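PDB 2GS4: protein YciF, which is a homodimeric stress protein of unconfirmed function, built as a ferritin-like bundle of helices related to rubrerythrin and probably able to bind metal. Local coordinates for residues 60-63 and 69-72; 122-127 and 134-139; 12-17 and 56-61; 62-67 and 130-135. All coordinates share one frame; numbering follows the deposited sequence.

Contact 1. Residues 60-63 and 69-72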
loop_
_atom_site.group_PDB
_atom_site.type_symbol
_atom_site.label_atom_id
_atom_site.label_comp_id
_atom_site.label_asym_id
_atom_site.label_seq_id
_atom_site.Cartn_x
_atom_site.Cartn_y
_atom_site.Cartn_z
ATOM N N GLN A 60 -5.701 -17.067 14.726
ATOM C CA GLN A 60 -6.802 -17.050 15.682
ATOM C C GLN A 60 -8.044 -16.414 15.062
ATOM O O GLN A 60 -9.160 -16.892 15.267
ATOM C CB GLN A 60 -6.424 -16.262 16.944
ATOM C CG GLN A 60 -5.493 -16.973 17.931
ATOM C CD GLN A 60 -5.285 -16.164 19.207
ATOM O OE1 GLN A 60 -5.872 -16.456 20.250
ATOM N NE2 GLN A 60 -4.461 -15.129 19.119
ATOM N N VAL A 61 -7.849 -15.324 14.317
ATOM C CA VAL A 61 -8.961 -14.630 13.668
ATOM C C VAL A 61 -9.637 -15.560 12.683
ATOM O O VAL A 61 -10.868 -15.646 12.619
ATOM C CB VAL A 61 -8.490 -13.384 12.873
ATOM C CG1 VAL A 61 -9.582 -12.951 11.892
ATOM C CG2 VAL A 61 -8.173 -12.243 13.817
ATOM N N VAL A 62 -8.817 -16.251 11.903
ATOM C CA VAL A 62 -9.311 -17.171 10.901
ATOM C C VAL A 62 -10.112 -18.308 11.541
ATOM O O VAL A 62 -11.192 -18.658 11.065
ATOM C CB VAL A 62 -8.129 -17.709 10.077
ATOM C CG1 VAL A 62 -8.555 -18.879 9.218
ATOM C CG2 VAL A 62 -7.590 -16.584 9.193
ATOM N N GLU A 63 -9.590 -18.867 12.631
ATOM C CA GLU A 63 -10.263 -19.961 13.334
ATOM C C GLU A 63 -11.536 -19.512 14.062
ATOM O O GLU A 63 -12.400 -20.334 14.365
ATOM C CB GLU A 63 -9.290 -20.614 14.335
ATOM C CG GLU A 63 -8.164 -21.438 13.693
ATOM C CD GLU A 63 -6.947 -21.540 14.598
ATOM O OE1 GLU A 63 -6.987 -20.986 15.721
ATOM O OE2 GLU A 63 -5.948 -22.173 14.197
ATOM N N LYS A 69 -10.723 -18.106 5.787
ATOM C CA LYS A 69 -9.576 -18.868 5.273
ATOM C C LYS A 69 -8.545 -17.797 4.915
ATOM O O LYS A 69 -8.849 -16.619 4.999
ATOM C CB LYS A 69 -9.958 -19.645 3.999
ATOM C CG LYS A 69 -8.939 -20.730 3.583
ATOM C CD LYS A 69 -9.223 -21.318 2.195
ATOM C CE LYS A 69 -8.555 -20.521 1.072
ATOM N NZ LYS A 69 -7.170 -20.987 0.753
ATOM N N ILE A 70 -7.323 -18.182 4.563
ATOM C CA ILE A 70 -6.329 -17.195 4.140
ATOM C C ILE A 70 -6.051 -17.602 2.707
ATOM O O ILE A 70 -5.691 -18.748 2.455
ATOM C CB ILE A 70 -4.980 -17.279 4.916
ATOM C CG1 ILE A 70 -5.149 -16.792 6.353
ATOM C CG2 ILE A 70 -3.924 -16.431 4.214
ATOM C CD1 ILE A 70 -5.592 -15.350 6.459
ATOM N N LYS A 71 -6.243 -16.692 1.763
ATOM C CA LYS A 71 -5.969 -17.023 0.376
ATOM C C LYS A 71 -4.521 -16.611 0.095
ATOM O O LYS A 71 -4.067 -15.567 0.555
ATOM C CB LYS A 71 -6.976 -16.314 -0.545
ATOM C CG LYS A 71 -8.423 -16.855 -0.399
ATOM C CD LYS A 71 -9.438 -16.123 -1.283
ATOM C CE LYS A 71 -10.729 -16.934 -1.445
ATOM N NZ LYS A 71 -10.530 -18.171 -2.262
ATOM N N ARG A 72 -3.790 -17.465 -0.621
ATOM C CA ARG A 72 -2.382 -17.225 -0.946
ATOM C C ARG A 72 -2.210 -16.062 -1.916
ATOM O O ARG A 72 -2.859 -16.015 -2.956
ATOM C CB ARG A 72 -1.782 -18.494 -1.558
ATOM C CG ARG A 72 -0.265 -18.559 -1.657
ATOM C CD ARG A 72 0.135 -19.986 -2.032
ATOM N NE ARG A 72 1.576 -20.223 -2.069
ATOM C CZ ARG A 72 2.150 -21.325 -1.593
ATOM N NH1 ARG A 72 1.403 -22.276 -1.042
ATOM N NH2 ARG A 72 3.466 -21.487 -1.676
#

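Contact 2. Residues 122-127 and 134-139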
loop_
_atom_site.group_PDB
_atom_site.type_symbol
_atom_site.label_atom_id
_atom_site.label_comp_id
_atom_site.label_asym_id
_atom_site.label_seq_id
_atom_site.Cartn_x
_atom_site.Cartn_y
_atom_site.Cartn_z
ATOM N N THR A 122 -12.677 -2.808 11.748
ATOM C CA THR A 122 -14.006 -2.245 11.488
ATOM C C THR A 122 -14.834 -3.223 10.651
ATOM O O THR A 122 -16.009 -3.459 10.948
ATOM C CB THR A 122 -13.907 -0.858 10.765
ATOM O OG1 THR A 122 -13.213 0.074 11.605
ATOM C CG2 THR A 122 -15.291 -0.291 10.466
ATOM N N LEU A 123 -14.226 -3.807 9.621
ATOM C CA LEU A 123 -14.934 -4.766 8.780
ATOM C C LEU A 123 -15.366 -5.965 9.620
ATOM O O LEU A 123 -16.512 -6.399 9.550
ATOM C CB LEU A 123 -14.051 -5.230 7.619
ATOM C CG LEU A 123 -13.768 -4.162 6.561
ATOM C CD1 LEU A 123 -12.973 -4.777 5.422
ATOM C CD2 LEU A 123 -15.079 -3.591 6.037
ATOM N N ALA A 124 -14.450 -6.493 10.422
ATOM C CA ALA A 124 -14.771 -7.627 11.274
ATOM C C ALA A 124 -15.940 -7.251 12.182
ATOM O O ALA A 124 -16.881 -8.029 12.338
ATOM C CB ALA A 124 -13.554 -8.025 12.112
ATOM N N GLU A 125 -15.888 -6.059 12.770
ATOM C CA GLU A 125 -16.967 -5.615 13.650
ATOM C C GLU A 125 -18.293 -5.552 12.917
ATOM O O GLU A 125 -19.320 -6.023 13.412
ATOM C CB GLU A 125 -16.663 -4.237 14.225
ATOM C CG GLU A 125 -16.220 -4.281 15.665
ATOM C CD GLU A 125 -15.968 -2.904 16.234
ATOM O OE1 GLU A 125 -15.052 -2.216 15.741
ATOM O OE2 GLU A 125 -16.690 -2.508 17.172
ATOM N N GLN A 126 -18.263 -4.963 11.730
ATOM C CA GLN A 126 -19.457 -4.817 10.919
ATOM C C GLN A 126 -19.990 -6.135 10.365
ATOM O O GLN A 126 -21.146 -6.208 9.947
ATOM C CB GLN A 126 -19.183 -3.817 9.791
ATOM C CG GLN A 126 -19.161 -2.376 10.281
ATOM C CD GLN A 126 -20.559 -1.823 10.496
ATOM O OE1 GLN A 126 -21.226 -1.413 9.548
ATOM N NE2 GLN A 126 -21.014 -1.824 11.743
ATOM N N LEU A 127 -19.162 -7.178 10.359
ATOM C CA LEU A 127 -19.612 -8.475 9.859
ATOM C C LEU A 127 -20.105 -9.354 11.008
ATOM O O LEU A 127 -20.525 -10.488 10.800
ATOM C CB LEU A 127 -18.484 -9.180 9.100
ATOM C CG LEU A 127 -18.130 -8.632 7.711
ATOM C CD1 LEU A 127 -16.716 -9.044 7.333
ATOM C CD2 LEU A 127 -19.132 -9.145 6.687
ATOM N N LYS A 134 -11.948 -7.899 18.275
ATOM C CA LYS A 134 -11.179 -7.705 19.494
ATOM C C LYS A 134 -9.707 -7.991 19.232
ATOM O O LYS A 134 -8.830 -7.250 19.674
ATOM C CB LYS A 134 -11.701 -8.633 20.596
ATOM C CG LYS A 134 -13.222 -8.728 20.681
ATOM C CD LYS A 134 -13.893 -7.397 21.025
ATOM C CE LYS A 134 -14.386 -6.648 19.788
ATOM N NZ LYS A 134 -15.432 -7.390 19.020
ATOM N N LEU A 135 -9.441 -9.075 18.513
ATOM C CA LEU A 135 -8.075 -9.454 18.196
ATOM C C LEU A 135 -7.403 -8.441 17.294
ATOM O O LEU A 135 -6.263 -8.058 17.521
ATOM C CB LEU A 135 -8.052 -10.814 17.513
ATOM C CG LEU A 135 -8.525 -11.943 18.417
ATOM C CD1 LEU A 135 -8.654 -13.209 17.607
ATOM C CD2 LEU A 135 -7.544 -12.113 19.573
ATOM N N LEU A 136 -8.115 -8.017 16.258
ATOM C CA LEU A 136 -7.553 -7.058 15.328
ATOM C C LEU A 136 -7.276 -5.719 16.001
ATOM O O LEU A 136 -6.312 -5.039 15.644
ATOM C CB LEU A 136 -8.483 -6.897 14.122
ATOM C CG LEU A 136 -8.628 -8.175 13.285
ATOM C CD1 LEU A 136 -9.888 -8.093 12.446
ATOM C CD2 LEU A 136 -7.394 -8.374 12.407
ATOM N N LYS A 137 -8.100 -5.335 16.976
ATOM C CA LYS A 137 -7.858 -4.074 17.659
ATOM C C LYS A 137 -6.619 -4.220 18.545
ATOM O O LYS A 137 -5.938 -3.235 18.839
ATOM C CB LYS A 137 -9.100 -3.641 18.460
ATOM C CG LYS A 137 -10.154 -2.943 17.573
ATOM C CD LYS A 137 -11.519 -2.819 18.245
ATOM C CE LYS A 137 -12.602 -2.365 17.259
ATOM N NZ LYS A 137 -12.526 -0.929 16.854
ATOM N N GLU A 138 -6.314 -5.451 18.952
ATOM C CA GLU A 138 -5.135 -5.682 19.774
ATOM C C GLU A 138 -3.891 -5.448 18.931
ATOM O O GLU A 138 -2.930 -4.832 19.389
ATOM C CB GLU A 138 -5.146 -7.100 20.358
ATOM C CG GLU A 138 -6.215 -7.260 21.427
ATOM C CD GLU A 138 -6.206 -8.625 22.084
ATOM O OE1 GLU A 138 -6.976 -8.808 23.050
ATOM O OE2 GLU A 138 -5.442 -9.513 21.641
ATOM N N THR A 139 -3.895 -5.930 17.698
ATOM C CA THR A 139 -2.740 -5.716 16.849
ATOM C C THR A 139 -2.674 -4.234 16.511
ATOM O O THR A 139 -1.605 -3.627 16.556
ATOM C CB THR A 139 -2.819 -6.542 15.567
ATOM O OG1 THR A 139 -2.728 -7.933 15.898
ATOM C CG2 THR A 139 -1.664 -6.188 14.639
#

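Contact 3. Residues 12-17 and 56-61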
loop_
_atom_site.group_PDB
_atom_site.type_symbol
_atom_site.label_atom_id
_atom_site.label_comp_id
_atom_site.label_asym_id
_atom_site.label_seq_id
_atom_site.Cartn_x
_atom_site.Cartn_y
_atom_site.Cartn_z
ATOM N N HIS A 12 -10.098 -10.994 1.615
ATOM C CA HIS A 12 -9.051 -10.504 0.725
ATOM C C HIS A 12 -8.043 -9.645 1.496
ATOM O O HIS A 12 -6.837 -9.888 1.432
ATOM C CB HIS A 12 -9.661 -9.673 -0.413
ATOM C CG HIS A 12 -8.671 -8.796 -1.115
ATOM N ND1 HIS A 12 -7.696 -9.290 -1.954
ATOM C CD2 HIS A 12 -8.501 -7.452 -1.092
ATOM C CE1 HIS A 12 -6.970 -8.290 -2.422
ATOM N NE2 HIS A 12 -7.438 -7.163 -1.914
ATOM N N LEU A 13 -8.533 -8.635 2.214
ATOM C CA LEU A 13 -7.655 -7.748 2.973
ATOM C C LEU A 13 -6.882 -8.452 4.087
ATOM O O LEU A 13 -5.738 -8.103 4.368
ATOM C CB LEU A 13 -8.460 -6.575 3.550
ATOM C CG LEU A 13 -8.976 -5.532 2.549
ATOM C CD1 LEU A 13 -9.903 -4.560 3.261
ATOM C CD2 LEU A 13 -7.805 -4.790 1.914
ATOM N N LEU A 14 -7.513 -9.429 4.728
ATOM C CA LEU A 14 -6.862 -10.170 5.805
ATOM C C LEU A 14 -5.731 -11.021 5.233
ATOM O O LEU A 14 -4.653 -11.126 5.831
ATOM C CB LEU A 14 -7.876 -11.072 6.517
ATOM C CG LEU A 14 -7.329 -11.826 7.731
ATOM C CD1 LEU A 14 -7.101 -10.858 8.866
ATOM C CD2 LEU A 14 -8.323 -12.913 8.152
ATOM N N SER A 15 -5.988 -11.624 4.075
ATOM C CA SER A 15 -5.014 -12.471 3.395
ATOM C C SER A 15 -3.824 -11.635 2.929
ATOM O O SER A 15 -2.673 -12.102 2.938
ATOM C CB SER A 15 -5.656 -13.163 2.191
ATOM O OG SER A 15 -6.666 -14.069 2.596
ATOM N N ASP A 16 -4.108 -10.399 2.524
ATOM C CA ASP A 16 -3.065 -9.491 2.065
ATOM C C ASP A 16 -2.225 -9.130 3.287
ATOM O O ASP A 16 -0.993 -9.148 3.241
ATOM C CB ASP A 16 -3.693 -8.227 1.471
ATOM C CG ASP A 16 -3.005 -7.771 0.194
ATOM O OD1 ASP A 16 -3.296 -6.646 -0.271
ATOM O OD2 ASP A 16 -2.182 -8.533 -0.347
ATOM N N THR A 17 -2.896 -8.831 4.394
ATOM C CA THR A 17 -2.181 -8.476 5.612
ATOM C C THR A 17 -1.330 -9.656 6.105
ATOM O O THR A 17 -0.213 -9.455 6.593
ATOM C CB THR A 17 -3.166 -7.986 6.701
ATOM O OG1 THR A 17 -3.618 -6.667 6.364
ATOM C CG2 THR A 17 -2.511 -7.955 8.067
ATOM N N GLU A 56 0.367 -15.094 14.568
ATOM C CA GLU A 56 -0.378 -16.097 15.337
ATOM C C GLU A 56 -1.788 -15.588 15.600
ATOM O O GLU A 56 -2.754 -16.353 15.557
ATOM C CB GLU A 56 0.309 -16.401 16.676
ATOM C CG GLU A 56 1.674 -17.064 16.520
ATOM C CD GLU A 56 1.590 -18.416 15.851
ATOM O OE1 GLU A 56 2.555 -18.784 15.155
ATOM O OE2 GLU A 56 0.571 -19.114 16.029
ATOM N N ARG A 57 -1.914 -14.294 15.873
ATOM C CA ARG A 57 -3.225 -13.725 16.140
ATOM C C ARG A 57 -4.114 -13.822 14.895
ATOM O O ARG A 57 -5.329 -13.992 15.015
ATOM C CB ARG A 57 -3.088 -12.273 16.612
ATOM C CG ARG A 57 -4.331 -11.731 17.301
ATOM C CD ARG A 57 -4.034 -10.415 18.002
ATOM N NE ARG A 57 -3.140 -10.599 19.140
ATOM C CZ ARG A 57 -2.152 -9.767 19.452
ATOM N NH1 ARG A 57 -1.386 -10.002 20.511
ATOM N NH2 ARG A 57 -1.910 -8.709 18.686
ATOM N N ILE A 58 -3.519 -13.717 13.706
ATOM C CA ILE A 58 -4.290 -13.836 12.473
ATOM C C ILE A 58 -4.824 -15.269 12.345
ATOM O O ILE A 58 -5.926 -15.475 11.843
ATOM C CB ILE A 58 -3.445 -13.473 11.205
ATOM C CG1 ILE A 58 -3.194 -11.960 11.142
ATOM C CG2 ILE A 58 -4.182 -13.916 9.944
ATOM C CD1 ILE A 58 -2.230 -11.542 10.031
ATOM N N ASP A 59 -4.048 -16.259 12.777
ATOM C CA ASP A 59 -4.514 -17.645 12.704
ATOM C C ASP A 59 -5.745 -17.769 13.596
ATOM O O ASP A 59 -6.707 -18.468 13.261
ATOM C CB ASP A 59 -3.450 -18.633 13.194
ATOM C CG ASP A 59 -2.190 -18.602 12.360
ATOM O OD1 ASP A 59 -2.284 -18.382 11.136
ATOM O OD2 ASP A 59 -1.101 -18.822 12.928
ATOM N N GLN A 60 -5.701 -17.067 14.726
ATOM C CA GLN A 60 -6.802 -17.050 15.682
ATOM C C GLN A 60 -8.044 -16.414 15.062
ATOM O O GLN A 60 -9.160 -16.892 15.267
ATOM C CB GLN A 60 -6.424 -16.262 16.944
ATOM C CG GLN A 60 -5.493 -16.973 17.931
ATOM C CD GLN A 60 -5.285 -16.164 19.207
ATOM O OE1 GLN A 60 -5.872 -16.456 20.250
ATOM N NE2 GLN A 60 -4.461 -15.129 19.119
ATOM N N VAL A 61 -7.849 -15.324 14.317
ATOM C CA VAL A 61 -8.961 -14.630 13.668
ATOM C C VAL A 61 -9.637 -15.560 12.683
ATOM O O VAL A 61 -10.868 -15.646 12.619
ATOM C CB VAL A 61 -8.490 -13.384 12.873
ATOM C CG1 VAL A 61 -9.582 -12.951 11.892
ATOM C CG2 VAL A 61 -8.173 -12.243 13.817
#

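Contact 4. Residues 62-67 and 130-135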
loop_
_atom_site.group_PDB
_atom_site.type_symbol
_atom_site.label_atom_id
_atom_site.label_comp_id
_atom_site.label_asym_id
_atom_site.label_seq_id
_atom_site.Cartn_x
_atom_site.Cartn_y
_atom_site.Cartn_z
ATOM N N VAL A 62 -8.817 -16.251 11.903
ATOM C CA VAL A 62 -9.311 -17.171 10.901
ATOM C C VAL A 62 -10.112 -18.308 11.541
ATOM O O VAL A 62 -11.192 -18.658 11.065
ATOM C CB VAL A 62 -8.129 -17.709 10.077
ATOM C CG1 VAL A 62 -8.555 -18.879 9.218
ATOM C CG2 VAL A 62 -7.590 -16.584 9.193
ATOM N N GLU A 63 -9.590 -18.867 12.631
ATOM C CA GLU A 63 -10.263 -19.961 13.334
ATOM C C GLU A 63 -11.536 -19.512 14.062
ATOM O O GLU A 63 -12.400 -20.334 14.365
ATOM C CB GLU A 63 -9.290 -20.614 14.335
ATOM C CG GLU A 63 -8.164 -21.438 13.693
ATOM C CD GLU A 63 -6.947 -21.540 14.598
ATOM O OE1 GLU A 63 -6.987 -20.986 15.721
ATOM O OE2 GLU A 63 -5.948 -22.173 14.197
ATOM N N SER A 64 -11.649 -18.217 14.356
ATOM C CA SER A 64 -12.818 -17.695 15.071
ATOM C C SER A 64 -14.103 -17.733 14.246
ATOM O O SER A 64 -15.197 -17.563 14.787
ATOM C CB SER A 64 -12.577 -16.252 15.522
ATOM O OG SER A 64 -12.729 -15.350 14.439
ATOM N N GLU A 65 -13.972 -17.928 12.939
ATOM C CA GLU A 65 -15.147 -17.984 12.078
ATOM C C GLU A 65 -14.980 -19.100 11.049
ATOM O O GLU A 65 -14.018 -19.128 10.284
ATOM C CB GLU A 65 -15.370 -16.638 11.372
ATOM C CG GLU A 65 -15.693 -15.452 12.289
ATOM C CD GLU A 65 -17.068 -15.539 12.941
ATOM O OE1 GLU A 65 -17.968 -16.195 12.371
ATOM O OE2 GLU A 65 -17.252 -14.928 14.016
ATOM N N SER A 66 -15.942 -20.016 11.044
ATOM C CA SER A 66 -15.942 -21.175 10.158
ATOM C C SER A 66 -15.678 -20.908 8.675
ATOM O O SER A 66 -14.984 -21.683 8.015
ATOM C CB SER A 66 -17.272 -21.915 10.317
ATOM O OG SER A 66 -17.520 -22.200 11.684
ATOM N N ASN A 67 -16.224 -19.814 8.158
ATOM C CA ASN A 67 -16.081 -19.451 6.749
ATOM C C ASN A 67 -14.735 -18.828 6.372
ATOM O O ASN A 67 -14.360 -18.821 5.200
ATOM C CB ASN A 67 -17.176 -18.463 6.379
ATOM C CG ASN A 67 -17.094 -17.197 7.200
ATOM O OD1 ASN A 67 -17.150 -17.241 8.429
ATOM N ND2 ASN A 67 -16.950 -16.061 6.530
ATOM N N ARG A 130 -17.203 -10.794 16.393
ATOM C CA ARG A 130 -16.788 -10.221 17.667
ATOM C C ARG A 130 -15.350 -10.537 18.096
ATOM O O ARG A 130 -14.560 -9.629 18.348
ATOM C CB ARG A 130 -17.757 -10.683 18.756
ATOM C CG ARG A 130 -17.606 -9.987 20.087
ATOM C CD ARG A 130 -18.095 -10.884 21.214
ATOM N NE ARG A 130 -17.240 -12.060 21.367
ATOM C CZ ARG A 130 -17.581 -13.296 21.017
ATOM N NH1 ARG A 130 -18.774 -13.540 20.489
ATOM N NH2 ARG A 130 -16.724 -14.294 21.190
ATOM N N LYS A 131 -15.012 -11.819 18.184
ATOM C CA LYS A 131 -13.675 -12.221 18.607
ATOM C C LYS A 131 -12.609 -11.688 17.657
ATOM O O LYS A 131 -11.523 -11.290 18.084
ATOM C CB LYS A 131 -13.582 -13.746 18.693
ATOM C CG LYS A 131 -12.229 -14.245 19.142
ATOM C CD LYS A 131 -12.277 -15.708 19.529
ATOM C CE LYS A 131 -10.909 -16.164 19.996
ATOM N NZ LYS A 131 -10.395 -15.281 21.078
ATOM N N ALA A 132 -12.917 -11.681 16.366
ATOM C CA ALA A 132 -11.969 -11.180 15.384
ATOM C C ALA A 132 -11.720 -9.690 15.625
ATOM O O ALA A 132 -10.570 -9.264 15.704
ATOM C CB ALA A 132 -12.494 -11.417 13.970
ATOM N N ALA A 133 -12.785 -8.902 15.763
ATOM C CA ALA A 133 -12.623 -7.464 15.986
ATOM C C ALA A 133 -11.734 -7.165 17.189
ATOM O O ALA A 133 -10.876 -6.284 17.137
ATOM C CB ALA A 133 -13.982 -6.804 16.172
ATOM N N LYS A 134 -11.948 -7.899 18.275
ATOM C CA LYS A 134 -11.179 -7.705 19.494
ATOM C C LYS A 134 -9.707 -7.991 19.232
ATOM O O LYS A 134 -8.830 -7.250 19.674
ATOM C CB LYS A 134 -11.701 -8.633 20.596
ATOM C CG LYS A 134 -13.222 -8.728 20.681
ATOM C CD LYS A 134 -13.893 -7.397 21.025
ATOM C CE LYS A 134 -14.386 -6.648 19.788
ATOM N NZ LYS A 134 -15.432 -7.390 19.020
ATOM N N LEU A 135 -9.441 -9.075 18.513
ATOM C CA LEU A 135 -8.075 -9.454 18.196
ATOM C C LEU A 135 -7.403 -8.441 17.294
ATOM O O LEU A 135 -6.263 -8.058 17.521
ATOM C CB LEU A 135 -8.052 -10.814 17.513
ATOM C CG LEU A 135 -8.525 -11.943 18.417
ATOM C CD1 LEU A 135 -8.654 -13.209 17.607
ATOM C CD2 LEU A 135 -7.544 -12.113 19.573
HETATM O O HOH W 1 -14.896 -13.535 15.222
#

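Contact 1. Residues 60-63 and 69-72
The end of helix 38-63 is packed by the loop that follows it in this ferritin-like bundle, and Val62 in the last turn meets Lys69 and Ile70 as that loop doubles back toward helix 76-89. The two methyls of Val62 split the work. CG2 does the closer touching, 3.6 Å from Ile70 CD1, while CG1 rests against the backbone of Lys69, 4.1 Å from its CA. With CG1 anti to its own backbone N (chi1 168°), Val62 turns both methyls toward the returning chain. Ile70 crosses the valine at about a right angle and touches it with its CG1-CD1 branch, which is directed there by a CG1 anti to the carbonyl carbon (chi1 -71°). Ile70 also touches Ser15 and Tyr18 of helix 6-33, and Val62 touches Leu14, so the pair adjoins the apolar contact between those two helices. The side chain of Lys69 starts off away from the helix, and its NZ reaches Ile70 O at 3.2 Å, standing 44° out of the carbonyl plane. Replacing Val62 by an alanine would probably open a gap beneath Ile70 CD1 and leave the loop less firmly seated. One polar anchor of the loop is Lys71 N, hydrogen-bonded to Ser15 OG. Because purely apolar atoms join helix and loop at Val62, shape rather than direction governs the fit.

Contact 2. Residues 122-127 and 134-139
Ala124 and Leu136 form the tight inner part of the helical hairpin in which helix 95-126 turns back into helix 130-159, the last two long helices of the bundle. Leu136 CD1 lies 3.7 Å from Ala124 CB. Alanine suits its place because a single methyl lets the leucine approach the neighbouring helix, and Leu136 fills the interface further by lying against Tyr117 and Ala121. Both residues are buried. The outer part is looser and polar. Glu125 and Lys137, each partly exposed, extend from the two helices and cross at about a right angle, and the lysine chain bends at its last torsion (chi4 -73°), which swings NZ toward the carboxylate. The salt bridge runs from Glu125 OE1 to Lys137 NZ at 3.0 Å, although the exact place of OE1 is less sure in the model. Lys134 NZ lies 5.4 Å from Glu125 OE2, a second positive charge not in contact. Replacing Glu125 by a leucine is likely to leave the Lys137 ammonium without its charged mate and free to turn into solvent. A different face of helix 95-126 belongs to the dimer: Thr122 and Leu123 pack on Val9 of the second subunit. Within the hairpin, the nearest pair of CA atoms is that of Ala124 and Leu136, 8.3 Å apart.

Contact 3. Residues 12-17 and 56-61
Leu14 and Val61 reach toward each other tip to tip between helices 6-33 and 38-63, a neighbouring antiparallel pair in the ferritin-like bundle. Leu14 CD2 and Val61 CG1 stand 3.9 Å apart, end against end, neither side chain lying along the other. The leucine gets there by holding CG anti to its backbone N (chi1 -176°), which sends the branch outward toward helix 38-63 and sets its two methyls to different tasks: CD2 goes to the valine, whereas CD1 turns to the preceding turn and faces Ile58 CG2 at a looser 4.4 Å. Leu14 is thus set between two successive inward positions of the opposite helix, Ile58 and Val61, three apart and so on one face.

Thr17, one turn further along, meets the other branch of Ile58. Here the side chains cross obliquely, and the apolar methyl CG2 of the threonine does the touching. Ile58 therefore serves both neighbours, CG2 for the leucine and CD1 for the threonine, and its beta branching is what lets one residue present two methyls. The short helix segments run nearly antiparallel, at 158°, with their axes 11.3 Å apart, a separation bridged by side chains that meet in the middle, the longer Leu14 and Ile58 reaching to the shorter Val61 and Thr17. Tyr117 of helix 95-126 touches both Thr17 and Ile58, while Val61 goes on to Ala132 and Leu135 of helix 130-159, so all four long helices meet around these residues. The outermost reach of Ile58 is its CD1 atom, 4.1 Å from Thr17 CG2.

Contact 4. Residues 62-67 and 130-135
The flat carboxylate of Glu65 and the flat peptide between Lys131 and Ala132 are joined across the contact by one ordered water, which also meets Ser64. The carboxylate is approached at its OE2 oxygen, to which the water donates at 3.0 Å with an angle of about 117° at OE2. Across from it, Ala132 N of the peptide gives its hydrogen to the same water at 2.9 Å. The second proton of the water goes to Ser64 OG, also at 2.9 Å. This hydroxyl stands between its own backbone N and carbonyl carbon (chi1 78°), where it meets both the water and Val61 O, one turn back. One water therefore satisfies an amide in the first turn of helix 130-159, where the i-4 carbonyl would lie before the helix begins.

Direct van der Waals contact is slight. Ser64 CB lies 4.1 Å from Lys131 CD, alongside the extended methylene chain, whose ammonium leads away; Ser64 OG, a polar atom against a methyl, is 4.0 Å from Ala132 CB. Serine and alanine are small enough for the chains to come close. The arrangement is that of a bundle end, where the exit of one helix is bridged by water to the start of another in a ferritin-like fold.

Overall arrangement
From the N terminus, helix 6-33 enters contact 3, which closes a long loop when helix 38-63 returns beside it. Contact 1 then starts on the last turn of that same helix and closes a short loop almost at once. Contact 4 opens within that short loop and closes far beyond it, on helix 130-159, so the two cross. Contact 2 opens inside the span of contact 4, near the end of helix 95-126, and closes just beyond it, sharing Lys134 and Leu135, so these two cross as well. Val61 is the hub, touching Leu14, Ala132, Leu135 and Leu136. Together the contacts tie four long helices and one connecting loop at one end of the bundle.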